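Local atomic coordinates of tyrosinase (Burkholderia thailandensis, PDB entry 5ZRD), a protein that probably hydroxylates monophenols to catechols and oxidises these further to quinones, using a pair of copper ions and dioxygen. Residues A[175-180]-A[312-317]; A[179-184]-A[209-214]. One frame throughout, in Å; residues are numbered along the deposited sequence.

Contact 1 (A[175-180]-A[312-317])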
loop_
_atom_site.group_PDB
_atom_site.type_symbol
_atom_site.label_atom_id
_atom_site.label_comp_id
_atom_site.label_asym_id
_atom_site.label_seq_id
_atom_site.Cartn_x
_atom_site.Cartn_y
_atom_site.Cartn_z
ATOM N N TYR A 175 -0.491 -21.757 -27.334
ATOM C CA TYR A 175 -1.838 -21.263 -27.557
ATOM C C TYR A 175 -1.972 -20.730 -28.993
ATOM O O TYR A 175 -1.072 -20.047 -29.452
ATOM C CB TYR A 175 -2.148 -20.147 -26.557
ATOM C CG TYR A 175 -3.439 -19.458 -26.890
ATOM C CD1 TYR A 175 -4.655 -20.074 -26.622
ATOM C CD2 TYR A 175 -3.437 -18.237 -27.554
ATOM C CE1 TYR A 175 -5.848 -19.448 -26.943
ATOM C CE2 TYR A 175 -4.623 -17.628 -27.936
ATOM C CZ TYR A 175 -5.830 -18.241 -27.630
ATOM O OH TYR A 175 -6.999 -17.637 -27.966
ATOM N N VAL A 176 -3.074 -21.009 -29.687
ATOM C CA VAL A 176 -3.266 -20.484 -31.051
ATOM C C VAL A 176 -4.435 -19.480 -31.034
ATOM O O VAL A 176 -5.483 -19.691 -30.404
ATOM C CB VAL A 176 -3.443 -21.624 -32.086
ATOM C CG1 VAL A 176 -4.371 -22.715 -31.597
ATOM C CG2 VAL A 176 -3.911 -21.170 -33.460
ATOM N N THR A 177 -4.262 -18.357 -31.737
ATOM C CA THR A 177 -5.247 -17.304 -31.656
ATOM C C THR A 177 -6.495 -17.825 -32.338
ATOM O O THR A 177 -6.339 -18.630 -33.281
ATOM C CB THR A 177 -4.754 -15.989 -32.261
ATOM O OG1 THR A 177 -4.372 -16.190 -33.617
ATOM C CG2 THR A 177 -3.567 -15.409 -31.520
ATOM N N VAL A 178 -7.668 -17.373 -31.866
ATOM C CA VAL A 178 -8.924 -17.725 -32.508
ATOM C C VAL A 178 -9.786 -16.491 -32.751
ATOM O O VAL A 178 -9.717 -15.530 -32.047
ATOM C CB VAL A 178 -9.718 -18.755 -31.678
ATOM C CG1 VAL A 178 -8.891 -20.009 -31.482
ATOM C CG2 VAL A 178 -10.194 -18.210 -30.332
ATOM N N ARG A 179 -10.646 -16.640 -33.744
ATOM C CA ARG A 179 -11.647 -15.710 -34.161
ATOM C C ARG A 179 -13.017 -16.351 -33.951
ATOM O O ARG A 179 -13.119 -17.563 -33.710
ATOM C CB ARG A 179 -11.440 -15.392 -35.644
ATOM C CG ARG A 179 -10.153 -14.620 -35.932
ATOM C CD ARG A 179 -9.728 -14.726 -37.381
ATOM N NE ARG A 179 -8.399 -14.133 -37.583
ATOM C CZ ARG A 179 -7.704 -14.295 -38.687
ATOM N NH1 ARG A 179 -8.299 -14.831 -39.739
ATOM N NH2 ARG A 179 -6.424 -13.954 -38.741
ATOM N N TYR A 180 -14.043 -15.516 -33.980
ATOM C CA TYR A 180 -15.404 -15.974 -34.052
ATOM C C TYR A 180 -15.459 -17.128 -35.055
ATOM O O TYR A 180 -14.899 -16.996 -36.115
ATOM C CB TYR A 180 -16.275 -14.807 -34.488
ATOM C CG TYR A 180 -17.731 -15.079 -34.735
ATOM C CD1 TYR A 180 -18.179 -15.518 -35.976
ATOM C CD2 TYR A 180 -18.675 -14.817 -33.757
ATOM C CE1 TYR A 180 -19.522 -15.767 -36.215
ATOM C CE2 TYR A 180 -20.023 -15.044 -33.981
ATOM C CZ TYR A 180 -20.450 -15.511 -35.221
ATOM O OH TYR A 180 -21.784 -15.654 -35.465
ATOM N N MET A 312 -2.159 -10.194 -30.981
ATOM C CA MET A 312 -1.482 -11.458 -31.333
ATOM C C MET A 312 -2.160 -12.079 -32.547
ATOM O O MET A 312 -1.640 -13.019 -33.086
ATOM C CB MET A 312 -1.517 -12.478 -30.195
ATOM C CG MET A 312 -0.771 -12.054 -28.956
ATOM S SD MET A 312 0.984 -11.758 -29.282
ATOM C CE MET A 312 1.562 -11.181 -27.693
ATOM N N ASP A 313 -3.305 -11.579 -32.969
ATOM C CA ASP A 313 -3.928 -12.091 -34.186
ATOM C C ASP A 313 -3.470 -11.265 -35.391
ATOM O O ASP A 313 -3.762 -10.092 -35.454
ATOM C CB ASP A 313 -5.431 -12.034 -34.081
ATOM C CG ASP A 313 -6.129 -12.659 -35.264
ATOM O OD1 ASP A 313 -5.558 -12.684 -36.407
ATOM O OD2 ASP A 313 -7.258 -13.149 -35.006
ATOM N N PRO A 314 -2.798 -11.885 -36.368
ATOM C CA PRO A 314 -2.277 -11.161 -37.549
ATOM C C PRO A 314 -3.299 -10.230 -38.217
ATOM O O PRO A 314 -2.863 -9.201 -38.794
ATOM C CB PRO A 314 -1.846 -12.263 -38.527
ATOM C CG PRO A 314 -1.468 -13.417 -37.620
ATOM C CD PRO A 314 -2.447 -13.321 -36.474
ATOM N N ILE A 315 -4.607 -10.562 -38.122
ATOM C CA ILE A 315 -5.650 -9.779 -38.777
ATOM C C ILE A 315 -5.723 -8.406 -38.116
ATOM O O ILE A 315 -6.215 -7.450 -38.732
ATOM C CB ILE A 315 -7.042 -10.456 -38.761
ATOM C CG1 ILE A 315 -7.952 -9.887 -39.844
ATOM C CG2 ILE A 315 -7.746 -10.339 -37.430
ATOM C CD1 ILE A 315 -9.125 -10.797 -40.165
ATOM N N PHE A 316 -5.315 -8.329 -36.857
ATOM C CA PHE A 316 -5.232 -7.010 -36.207
ATOM C C PHE A 316 -4.567 -5.972 -37.119
ATOM O O PHE A 316 -5.045 -4.873 -37.227
ATOM C CB PHE A 316 -4.457 -7.084 -34.906
ATOM C CG PHE A 316 -4.337 -5.767 -34.187
ATOM C CD1 PHE A 316 -3.335 -4.870 -34.525
ATOM C CD2 PHE A 316 -5.204 -5.443 -33.153
ATOM C CE1 PHE A 316 -3.232 -3.670 -33.854
ATOM C CE2 PHE A 316 -5.104 -4.236 -32.486
ATOM C CZ PHE A 316 -4.125 -3.351 -32.846
ATOM N N PHE A 317 -3.517 -6.337 -37.819
ATOM C CA PHE A 317 -2.682 -5.349 -38.523
ATOM C C PHE A 317 -3.283 -5.007 -39.889
ATOM O O PHE A 317 -3.165 -3.850 -40.344
ATOM C CB PHE A 317 -1.234 -5.842 -38.575
ATOM C CG PHE A 317 -0.634 -5.811 -37.207
ATOM C CD1 PHE A 317 -0.840 -6.863 -36.341
ATOM C CD2 PHE A 317 -0.069 -4.657 -36.718
ATOM C CE1 PHE A 317 -0.390 -6.796 -35.037
ATOM C CE2 PHE A 317 0.395 -4.599 -35.412
ATOM C CZ PHE A 317 0.237 -5.664 -34.573
HETATM O O HOH W 1 -6.528 -16.135 -35.042
HETATM O O HOH W 2 -9.078 -13.066 -32.792
#

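Contact 2 (A[179-184]-A[209-214])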
loop_
_atom_site.group_PDB
_atom_site.type_symbol
_atom_site.label_atom_id
_atom_site.label_comp_id
_atom_site.label_asym_id
_atom_site.label_seq_id
_atom_site.Cartn_x
_atom_site.Cartn_y
_atom_site.Cartn_z
ATOM N N ARG A 179 -10.646 -16.640 -33.744
ATOM C CA ARG A 179 -11.647 -15.710 -34.161
ATOM C C ARG A 179 -13.017 -16.351 -33.951
ATOM O O ARG A 179 -13.119 -17.563 -33.710
ATOM C CB ARG A 179 -11.440 -15.392 -35.644
ATOM C CG ARG A 179 -10.153 -14.620 -35.932
ATOM C CD ARG A 179 -9.728 -14.726 -37.381
ATOM N NE ARG A 179 -8.399 -14.133 -37.583
ATOM C CZ ARG A 179 -7.704 -14.295 -38.687
ATOM N NH1 ARG A 179 -8.299 -14.831 -39.739
ATOM N NH2 ARG A 179 -6.424 -13.954 -38.741
ATOM N N TYR A 180 -14.043 -15.516 -33.980
ATOM C CA TYR A 180 -15.404 -15.974 -34.052
ATOM C C TYR A 180 -15.459 -17.128 -35.055
ATOM O O TYR A 180 -14.899 -16.996 -36.115
ATOM C CB TYR A 180 -16.275 -14.807 -34.488
ATOM C CG TYR A 180 -17.731 -15.079 -34.735
ATOM C CD1 TYR A 180 -18.179 -15.518 -35.976
ATOM C CD2 TYR A 180 -18.675 -14.817 -33.757
ATOM C CE1 TYR A 180 -19.522 -15.767 -36.215
ATOM C CE2 TYR A 180 -20.023 -15.044 -33.981
ATOM C CZ TYR A 180 -20.450 -15.511 -35.221
ATOM O OH TYR A 180 -21.784 -15.654 -35.465
ATOM N N PRO A 181 -16.132 -18.229 -34.729
ATOM C CA PRO A 181 -17.087 -18.320 -33.580
ATOM C C PRO A 181 -16.478 -19.045 -32.379
ATOM O O PRO A 181 -17.203 -19.505 -31.507
ATOM C CB PRO A 181 -18.220 -19.189 -34.139
ATOM C CG PRO A 181 -17.436 -20.195 -34.953
ATOM C CD PRO A 181 -16.309 -19.402 -35.598
ATOM N N LEU A 182 -15.157 -19.106 -32.323
ATOM C CA LEU A 182 -14.431 -19.833 -31.247
ATOM C C LEU A 182 -14.064 -18.919 -30.062
ATOM O O LEU A 182 -14.011 -17.675 -30.166
ATOM C CB LEU A 182 -13.159 -20.450 -31.833
ATOM C CG LEU A 182 -13.366 -21.482 -32.943
ATOM C CD1 LEU A 182 -12.043 -22.181 -33.283
ATOM C CD2 LEU A 182 -14.393 -22.509 -32.514
ATOM N N SER A 183 -13.783 -19.593 -28.938
ATOM C CA SER A 183 -13.319 -18.992 -27.723
ATOM C C SER A 183 -11.865 -19.386 -27.436
ATOM O O SER A 183 -11.436 -20.553 -27.628
ATOM C CB SER A 183 -14.210 -19.395 -26.594
ATOM O OG SER A 183 -13.867 -18.696 -25.412
ATOM N N GLY A 184 -11.098 -18.426 -26.927
ATOM C CA GLY A 184 -9.750 -18.762 -26.442
ATOM C C GLY A 184 -9.410 -18.160 -25.091
ATOM O O GLY A 184 -8.270 -17.868 -24.843
ATOM N N THR A 209 -15.440 -20.492 -40.842
ATOM C CA THR A 209 -15.127 -19.404 -41.790
ATOM C C THR A 209 -16.390 -18.850 -42.467
ATOM O O THR A 209 -16.487 -17.636 -42.723
ATOM C CB THR A 209 -14.160 -19.897 -42.874
ATOM O OG1 THR A 209 -12.949 -20.236 -42.227
ATOM C CG2 THR A 209 -13.867 -18.890 -43.964
ATOM N N GLU A 210 -17.334 -19.720 -42.797
ATOM C CA GLU A 210 -18.628 -19.235 -43.364
ATOM C C GLU A 210 -19.363 -18.385 -42.320
ATOM O O GLU A 210 -19.853 -17.291 -42.647
ATOM C CB GLU A 210 -19.508 -20.390 -43.869
ATOM C CG GLU A 210 -18.944 -21.050 -45.128
ATOM C CD GLU A 210 -19.609 -22.350 -45.563
ATOM O OE1 GLU A 210 -20.766 -22.590 -45.177
ATOM O OE2 GLU A 210 -18.953 -23.126 -46.286
ATOM N N LEU A 211 -19.439 -18.888 -41.088
ATOM C CA LEU A 211 -20.104 -18.150 -40.030
ATOM C C LEU A 211 -19.425 -16.786 -39.821
ATOM O O LEU A 211 -20.115 -15.748 -39.628
ATOM C CB LEU A 211 -20.068 -18.977 -38.744
ATOM C CG LEU A 211 -21.049 -20.153 -38.686
ATOM C CD1 LEU A 211 -20.807 -20.985 -37.435
ATOM C CD2 LEU A 211 -22.495 -19.677 -38.717
ATOM N N LEU A 212 -18.093 -16.770 -39.851
ATOM C CA LEU A 212 -17.380 -15.531 -39.590
ATOM C C LEU A 212 -17.685 -14.571 -40.747
ATOM O O LEU A 212 -17.974 -13.405 -40.534
ATOM C CB LEU A 212 -15.886 -15.825 -39.429
ATOM C CG LEU A 212 -14.941 -14.620 -39.485
ATOM C CD1 LEU A 212 -15.292 -13.594 -38.423
ATOM C CD2 LEU A 212 -13.516 -15.050 -39.310
ATOM N N ASN A 213 -17.675 -15.066 -41.968
ATOM C CA ASN A 213 -17.791 -14.156 -43.109
ATOM C C ASN A 213 -19.185 -13.542 -43.092
ATOM O O ASN A 213 -19.406 -12.340 -43.345
ATOM C CB ASN A 213 -17.440 -14.841 -44.436
ATOM C CG ASN A 213 -15.944 -14.914 -44.626
ATOM O OD1 ASN A 213 -15.219 -14.080 -44.065
ATOM N ND2 ASN A 213 -15.477 -15.905 -45.372
ATOM N N SER A 214 -20.110 -14.368 -42.673
ATOM C CA SER A 214 -21.497 -13.963 -42.654
ATOM C C SER A 214 -21.749 -12.932 -41.531
ATOM O O SER A 214 -22.478 -11.942 -41.720
ATOM C CB SER A 214 -22.333 -15.215 -42.542
ATOM O OG SER A 214 -23.554 -14.900 -41.956
#

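Contact 1 (A[175-180]-A[312-317])
A bidentate salt bridge carries the contact between residues 175-180 and 312-317. Arg179 reaches out with its chain extended from CG to NE and grips Asp313 side-on. Arg179 NE donates to Asp313 OD2 over 3.0 Å, and Arg179 NH2 donates to Asp313 OD1 over 2.8 Å, nearly straight at 166°. Both oxygens answer with their syn lone pairs, and the guanidinium and carboxylate lie almost coplanar, 11° apart. Arg179 NH1 also donates to Leu133 O, and Arg179 NH2 to Leu149 O. The carboxylate has a second task: Asp313 OD1 accepts from Ile315 N at 2.9 Å, from above the carboxylate plane, capping the turn into helix 315-334. Two waters extend the polar network. One donates to both Val178 O and Asp313 OD2; the other binds Thr177 OG1 at 2.6 Å and gives Asp313 OD2 a weak bond, while Thr177 OG1 also hydrogen-bonds to the backbone N of Phe152. Van der Waals packing completes the joint. Ile315 lays CD1 over one face of the Arg179 guanidinium. Thr177 CG2 rests 3.8 Å from Met312 CB. Holding a buried carboxylate by arginine, helix cap and waters is likely to favour its ionised form.

Contact 2 (A[179-184]-A[209-214])
Tyr180 meets helix 205-221 with the rim of its ring, not with a face. Its CG stands anti to the backbone N (chi1 175°), which carries the ring out beside the helix backbone. There the edge bearing CD1 and CE1 runs along the junction of Leu211 and Leu212: Tyr180 CE1 comes within 3.5 Å of Leu211 O, and Tyr180 CD1 within 3.7 Å of Leu212 CA. The carbonyl carbon of Leu211 lies in the ring plane, so the aromatic edge is directed at the peptide itself. One face of the same ring is covered by Pro181, whose CB sits 4.0 Å above the plane, over the centre, consistent with the cis peptide bond, which brings the proline back over the ring of Tyr180. The two leucines use the edge differently. Leu211 offers CB to Tyr180 CE1 and its tip CD1 to Pro181 CG, at 4.3 Å. Leu212, with CG anti to its backbone N, packs its CB, CG and both methyls around Tyr180 O, and Leu212 CD2 reaches Arg179 CB. Phe202 also touches Pro181 and Leu211. Leu182 N donates to Arg179 O at 2.9 Å, closing a type VIa beta turn over 179-182. The packing of proline CB on the face of the aromatic ring before it is typical of such turns; here the turn seats a loop against a helix of the tyrosinase central domain.

Contacts 1 and 2, with centres 11 Å apart, start from one continuous loop and share Arg179 and Tyr180. Arg179 sends its guanidinium into contact 1 while its CB belongs to contact 2; Tyr180, the next residue, turns to helix 205-221. The loop thus ties that helix to the start of helix 315-334. Its two parts also pack on each other, with Tyr175 OH 3.3 Å from Gly184 CA. The side chain of Ile315, in contact 1, is about 9 Å from a bound copper, and that of the shared Arg179 about 13 Å. Phe316 of contact 1 reaches the oxygen pocket itself, stacking on the copper ligand His320 and meeting His57 edge-to-face.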